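Local atomic coordinates of putative diflavin flavoprotein A 3 (Synechocystis sp., PDB entry 6H0C), a protein that probably passes electrons from NADH to oxygen, reducing it to water, this chain being its flavodiiron core of metallo-beta-lactamase-like and flavodoxin-like parts. Residues L96-N108 with V123-L136. Sequence-based numbering, arbitrary orientation.
Sequences LSLAPQATIICSN and VNNPIQVMKGNDHL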
loop_
_atom_site.group_PDB
_atom_site.type_symbol
_atom_site.label_atom_id
_atom_site.label_comp_id
_atom_site.label_asym_id
_atom_site.label_seq_id
_atom_site.Cartn_x
_atom_site.Cartn_y
_atom_site.Cartn_z
ATOM N N LEU A 96 14.261 -3.353 17.371
ATOM C CA LEU A 96 15.685 -3.227 17.087
ATOM C C LEU A 96 16.465 -2.838 18.339
ATOM O O LEU A 96 17.662 -3.090 18.421
ATOM C CB LEU A 96 15.919 -2.216 15.962
ATOM C CG LEU A 96 15.314 -2.669 14.632
ATOM C CD1 LEU A 96 15.669 -1.726 13.504
ATOM C CD2 LEU A 96 15.783 -4.067 14.318
ATOM N N SER A 97 15.786 -2.237 19.314
ATOM C CA SER A 97 16.395 -1.981 20.621
ATOM C C SER A 97 16.738 -3.298 21.290
ATOM O O SER A 97 17.762 -3.427 21.949
ATOM C CB SER A 97 15.462 -1.169 21.522
ATOM O OG SER A 97 15.300 0.153 21.041
ATOM N N LEU A 98 15.865 -4.278 21.103
ATOM C CA LEU A 98 16.023 -5.594 21.699
ATOM C C LEU A 98 16.869 -6.527 20.852
ATOM O O LEU A 98 17.305 -7.572 21.317
ATOM C CB LEU A 98 14.656 -6.223 21.916
ATOM C CG LEU A 98 13.805 -5.572 22.993
ATOM C CD1 LEU A 98 12.328 -5.773 22.693
ATOM C CD2 LEU A 98 14.176 -6.197 24.323
ATOM N N ALA A 99 17.071 -6.166 19.595
ATOM C CA ALA A 99 17.873 -6.985 18.697
ATOM C C ALA A 99 18.873 -6.101 17.954
ATOM O O ALA A 99 18.823 -5.974 16.732
ATOM C CB ALA A 99 16.975 -7.736 17.723
ATOM N N PRO A 100 19.783 -5.468 18.706
ATOM C CA PRO A 100 20.723 -4.499 18.128
ATOM C C PRO A 100 21.652 -5.129 17.093
ATOM O O PRO A 100 22.197 -4.421 16.249
ATOM C CB PRO A 100 21.508 -4.005 19.347
ATOM C CG PRO A 100 21.401 -5.122 20.334
ATOM C CD PRO A 100 20.028 -5.688 20.141
ATOM N N GLN A 101 21.814 -6.446 17.151
ATOM C CA GLN A 101 22.723 -7.137 16.248
ATOM C C GLN A 101 22.087 -7.438 14.894
ATOM O O GLN A 101 22.777 -7.855 13.965
ATOM C CB GLN A 101 23.211 -8.445 16.876
ATOM C CG GLN A 101 22.193 -9.570 16.818
ATOM C CD GLN A 101 20.960 -9.285 17.653
ATOM O OE1 GLN A 101 21.056 -8.732 18.749
ATOM N NE2 GLN A 101 19.794 -9.651 17.134
ATOM N N ALA A 102 20.779 -7.237 14.775
ATOM C CA ALA A 102 20.086 -7.605 13.543
ATOM C C ALA A 102 20.384 -6.634 12.403
ATOM O O ALA A 102 20.659 -5.454 12.630
ATOM C CB ALA A 102 18.589 -7.690 13.783
ATOM N N THR A 103 20.335 -7.141 11.177
ATOM C CA THR A 103 20.449 -6.296 9.996
ATOM C C THR A 103 19.090 -6.109 9.325
ATOM O O THR A 103 18.320 -7.061 9.179
ATOM C CB THR A 103 21.424 -6.889 8.986
ATOM O OG1 THR A 103 22.722 -6.953 9.581
ATOM C CG2 THR A 103 21.492 -6.026 7.743
ATOM N N ILE A 104 18.790 -4.878 8.923
ATOM C CA ILE A 104 17.553 -4.615 8.207
ATOM C C ILE A 104 17.704 -4.967 6.726
ATOM O O ILE A 104 18.669 -4.568 6.073
ATOM C CB ILE A 104 17.121 -3.147 8.343
ATOM C CG1 ILE A 104 16.786 -2.827 9.803
ATOM C CG2 ILE A 104 15.927 -2.862 7.427
ATOM C CD1 ILE A 104 17.145 -1.411 10.233
ATOM N N ILE A 105 16.743 -5.724 6.211
ATOM C CA ILE A 105 16.705 -6.102 4.804
ATOM C C ILE A 105 15.494 -5.462 4.122
ATOM O O ILE A 105 14.353 -5.675 4.553
ATOM C CB ILE A 105 16.620 -7.634 4.637
ATOM C CG1 ILE A 105 17.769 -8.320 5.374
ATOM C CG2 ILE A 105 16.584 -8.007 3.165
ATOM C CD1 ILE A 105 19.138 -7.902 4.882
ATOM N N CYS A 106 15.726 -4.692 3.063
ATOM C CA CYS A 106 14.620 -4.001 2.400
ATOM C C CYS A 106 14.999 -3.444 1.026
ATOM O O CYS A 106 16.151 -3.515 0.611
ATOM C CB CYS A 106 14.103 -2.868 3.296
ATOM S SG CYS A 106 15.291 -1.521 3.548
ATOM N N SER A 107 14.023 -2.882 0.326
ATOM C CA SER A 107 14.274 -2.305 -0.984
ATOM C C SER A 107 14.947 -0.944 -0.854
ATOM O O SER A 107 15.051 -0.377 0.238
ATOM C CB SER A 107 12.975 -2.161 -1.767
ATOM O OG SER A 107 12.258 -1.027 -1.308
ATOM N N ASN A 108 15.401 -0.414 -1.979
ATOM C CA ASN A 108 16.091 0.862 -1.957
ATOM C C ASN A 108 15.175 2.022 -1.570
ATOM O O ASN A 108 15.558 2.857 -0.743
ATOM C CB ASN A 108 16.740 1.141 -3.306
ATOM C CG ASN A 108 17.635 2.344 -3.260
ATOM O OD1 ASN A 108 18.727 2.286 -2.701
ATOM N ND2 ASN A 108 17.174 3.456 -3.824
ATOM N N VAL A 123 18.338 3.919 17.249
ATOM C CA VAL A 123 18.661 2.689 16.520
ATOM C C VAL A 123 19.555 2.961 15.316
ATOM O O VAL A 123 19.295 3.866 14.519
ATOM C CB VAL A 123 17.386 1.930 16.028
ATOM C CG1 VAL A 123 16.628 1.327 17.199
ATOM C CG2 VAL A 123 16.477 2.836 15.206
ATOM N N ASN A 124 20.620 2.180 15.199
ATOM C CA ASN A 124 21.519 2.313 14.071
ATOM C C ASN A 124 21.929 0.944 13.548
ATOM O O ASN A 124 23.098 0.713 13.235
ATOM C CB ASN A 124 22.751 3.134 14.463
ATOM C CG ASN A 124 23.291 3.974 13.308
ATOM O OD1 ASN A 124 22.655 4.102 12.258
ATOM N ND2 ASN A 124 24.465 4.559 13.508
ATOM N N ASN A 125 20.963 0.030 13.485
ATOM C CA ASN A 125 21.177 -1.254 12.833
ATOM C C ASN A 125 21.525 -1.007 11.385
ATOM O O ASN A 125 20.967 -0.104 10.760
ATOM C CB ASN A 125 19.938 -2.143 12.916
ATOM C CG ASN A 125 19.556 -2.472 14.329
ATOM O OD1 ASN A 125 19.205 -1.588 15.108
ATOM N ND2 ASN A 125 19.606 -3.749 14.669
ATOM N N PRO A 126 22.444 -1.809 10.839
ATOM C CA PRO A 126 22.790 -1.619 9.433
ATOM C C PRO A 126 21.628 -2.037 8.533
ATOM O O PRO A 126 20.809 -2.883 8.909
ATOM C CB PRO A 126 24.005 -2.530 9.249
ATOM C CG PRO A 126 23.780 -3.626 10.224
ATOM C CD PRO A 126 23.115 -2.981 11.422
ATOM N N ILE A 127 21.556 -1.410 7.366
ATOM C CA ILE A 127 20.568 -1.734 6.351
ATOM C C ILE A 127 21.261 -2.350 5.152
ATOM O O ILE A 127 22.226 -1.784 4.629
ATOM C CB ILE A 127 19.794 -0.489 5.890
ATOM C CG1 ILE A 127 18.974 0.092 7.039
ATOM C CG2 ILE A 127 18.901 -0.825 4.702
ATOM C CD1 ILE A 127 18.432 1.482 6.755
ATOM N N GLN A 128 20.780 -3.507 4.720
ATOM C CA GLN A 128 21.264 -4.088 3.478
ATOM C C GLN A 128 20.161 -4.008 2.427
ATOM O O GLN A 128 19.115 -4.652 2.554
ATOM C CB GLN A 128 21.721 -5.530 3.689
ATOM C CG GLN A 128 22.347 -6.170 2.452
ATOM C CD GLN A 128 22.856 -7.585 2.711
ATOM O OE1 GLN A 128 23.191 -7.946 3.844
ATOM N NE2 GLN A 128 22.908 -8.393 1.657
ATOM N N VAL A 129 20.392 -3.200 1.396
ATOM C CA VAL A 129 19.413 -3.000 0.335
ATOM C C VAL A 129 19.374 -4.175 -0.642
ATOM O O VAL A 129 20.406 -4.677 -1.080
ATOM C CB VAL A 129 19.701 -1.710 -0.437
ATOM C CG1 VAL A 129 18.756 -1.572 -1.605
ATOM C CG2 VAL A 129 19.579 -0.516 0.494
ATOM N N MET A 130 18.168 -4.612 -0.980
ATOM C CA MET A 130 17.995 -5.700 -1.932
ATOM C C MET A 130 17.311 -5.222 -3.219
ATOM O O MET A 130 16.338 -4.456 -3.197
ATOM C CB MET A 130 17.202 -6.846 -1.296
ATOM C CG MET A 130 17.904 -7.523 -0.112
ATOM S SD MET A 130 19.430 -8.381 -0.589
ATOM C CE MET A 130 19.736 -9.388 0.865
ATOM N N LYS A 131 17.862 -5.680 -4.337
ATOM C CA LYS A 131 17.380 -5.370 -5.671
ATOM C C LYS A 131 16.874 -6.669 -6.298
ATOM O O LYS A 131 17.074 -7.750 -5.739
ATOM C CB LYS A 131 18.507 -4.741 -6.503
ATOM C CG LYS A 131 18.167 -4.449 -7.951
ATOM C CD LYS A 131 19.355 -3.830 -8.694
ATOM C CE LYS A 131 18.962 -3.360 -10.099
ATOM N NZ LYS A 131 20.119 -2.750 -10.828
ATOM N N GLY A 132 16.216 -6.570 -7.446
ATOM C CA GLY A 132 15.683 -7.744 -8.114
ATOM C C GLY A 132 16.746 -8.795 -8.351
ATOM O O GLY A 132 17.825 -8.486 -8.849
ATOM N N ASN A 133 16.439 -10.031 -7.964
ATOM C CA ASN A 133 17.322 -11.187 -8.149
ATOM C C ASN A 133 18.526 -11.229 -7.202
ATOM O O ASN A 133 19.425 -12.052 -7.385
ATOM C CB ASN A 133 17.800 -11.261 -9.602
ATOM C CG ASN A 133 16.649 -11.426 -10.583
ATOM O OD1 ASN A 133 15.695 -12.161 -10.323
ATOM N ND2 ASN A 133 16.728 -10.732 -11.713
ATOM N N ASP A 134 18.543 -10.356 -6.192
ATOM C CA ASP A 134 19.492 -10.496 -5.087
ATOM C C ASP A 134 19.096 -11.686 -4.226
ATOM O O ASP A 134 17.928 -12.092 -4.217
ATOM C CB ASP A 134 19.546 -9.238 -4.217
ATOM C CG ASP A 134 20.433 -8.160 -4.795
ATOM O OD1 ASP A 134 21.179 -8.447 -5.754
ATOM O OD2 ASP A 134 20.389 -7.023 -4.281
ATOM N N HIS A 135 20.063 -12.228 -3.493
ATOM C CA HIS A 135 19.811 -13.390 -2.648
ATOM C C HIS A 135 20.275 -13.173 -1.211
ATOM O O HIS A 135 21.150 -12.356 -0.941
ATOM C CB HIS A 135 20.503 -14.634 -3.219
ATOM C CG HIS A 135 20.165 -14.911 -4.650
ATOM N ND1 HIS A 135 18.926 -15.364 -5.051
ATOM C CD2 HIS A 135 20.906 -14.802 -5.777
ATOM C CE1 HIS A 135 18.918 -15.518 -6.362
ATOM N NE2 HIS A 135 20.107 -15.182 -6.827
ATOM N N LEU A 136 19.668 -13.921 -0.297
ATOM C CA LEU A 136 20.092 -13.971 1.092
ATOM C C LEU A 136 19.913 -15.409 1.587
ATOM O O LEU A 136 18.799 -15.942 1.620
ATOM C CB LEU A 136 19.297 -12.984 1.950
ATOM C CG LEU A 136 19.754 -12.844 3.402
ATOM C CD1 LEU A 136 21.094 -12.121 3.468
ATOM C CD2 LEU A 136 18.701 -12.124 4.242
HETATM O O HOH W 1 15.598 -2.222 -4.227
#
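The amide of N125 enters the type I turn A99-A102 and spends its ND2 on two backbone carbonyls. The bond to A102 O is short and nearly straight (2.9 Å, 169° at the hydrogen), whereas that to A99 O is more bent (138°); both acceptors lie close to the amide plane, which fixes the rotation of the group. A99 O also accepts the turn's own A102 N, from the opposite face of its carbonyl plane. CB of L96 packs against N125 OD1 at 3.5 Å, and V123 CG1 meets the same CB.

Beyond the turn, strands 103-106 and 127-129 pair in parallel, their short axes approaching to 4.7 Å. I104 supplies both N, to P126 O, and O, to Q128 N; C106 O receives M130 N. Helix 108-117 connects the two strands as a beta-alpha-beta unit at one border of a mixed sheet in the metallo-beta-lactamase-like domain.

I104, C106, I127 and V129 face that helix, with C106 SG 3.9 Å from I127 CG2. On the other face I105, with chi1 at -55°, holds CG2 anti to its backbone N, where it touches M130 CG at 3.6 Å; the other branch lays CD1 alongside Q128 CB and brings CG1 toward L136 CD2. F146 of strand 143-148 backs I105, M130 and L136. Past the strands, a water accepts from N108 N and donates to M130 O, and S107 OG, bonded also to G156 O, caps A110 N.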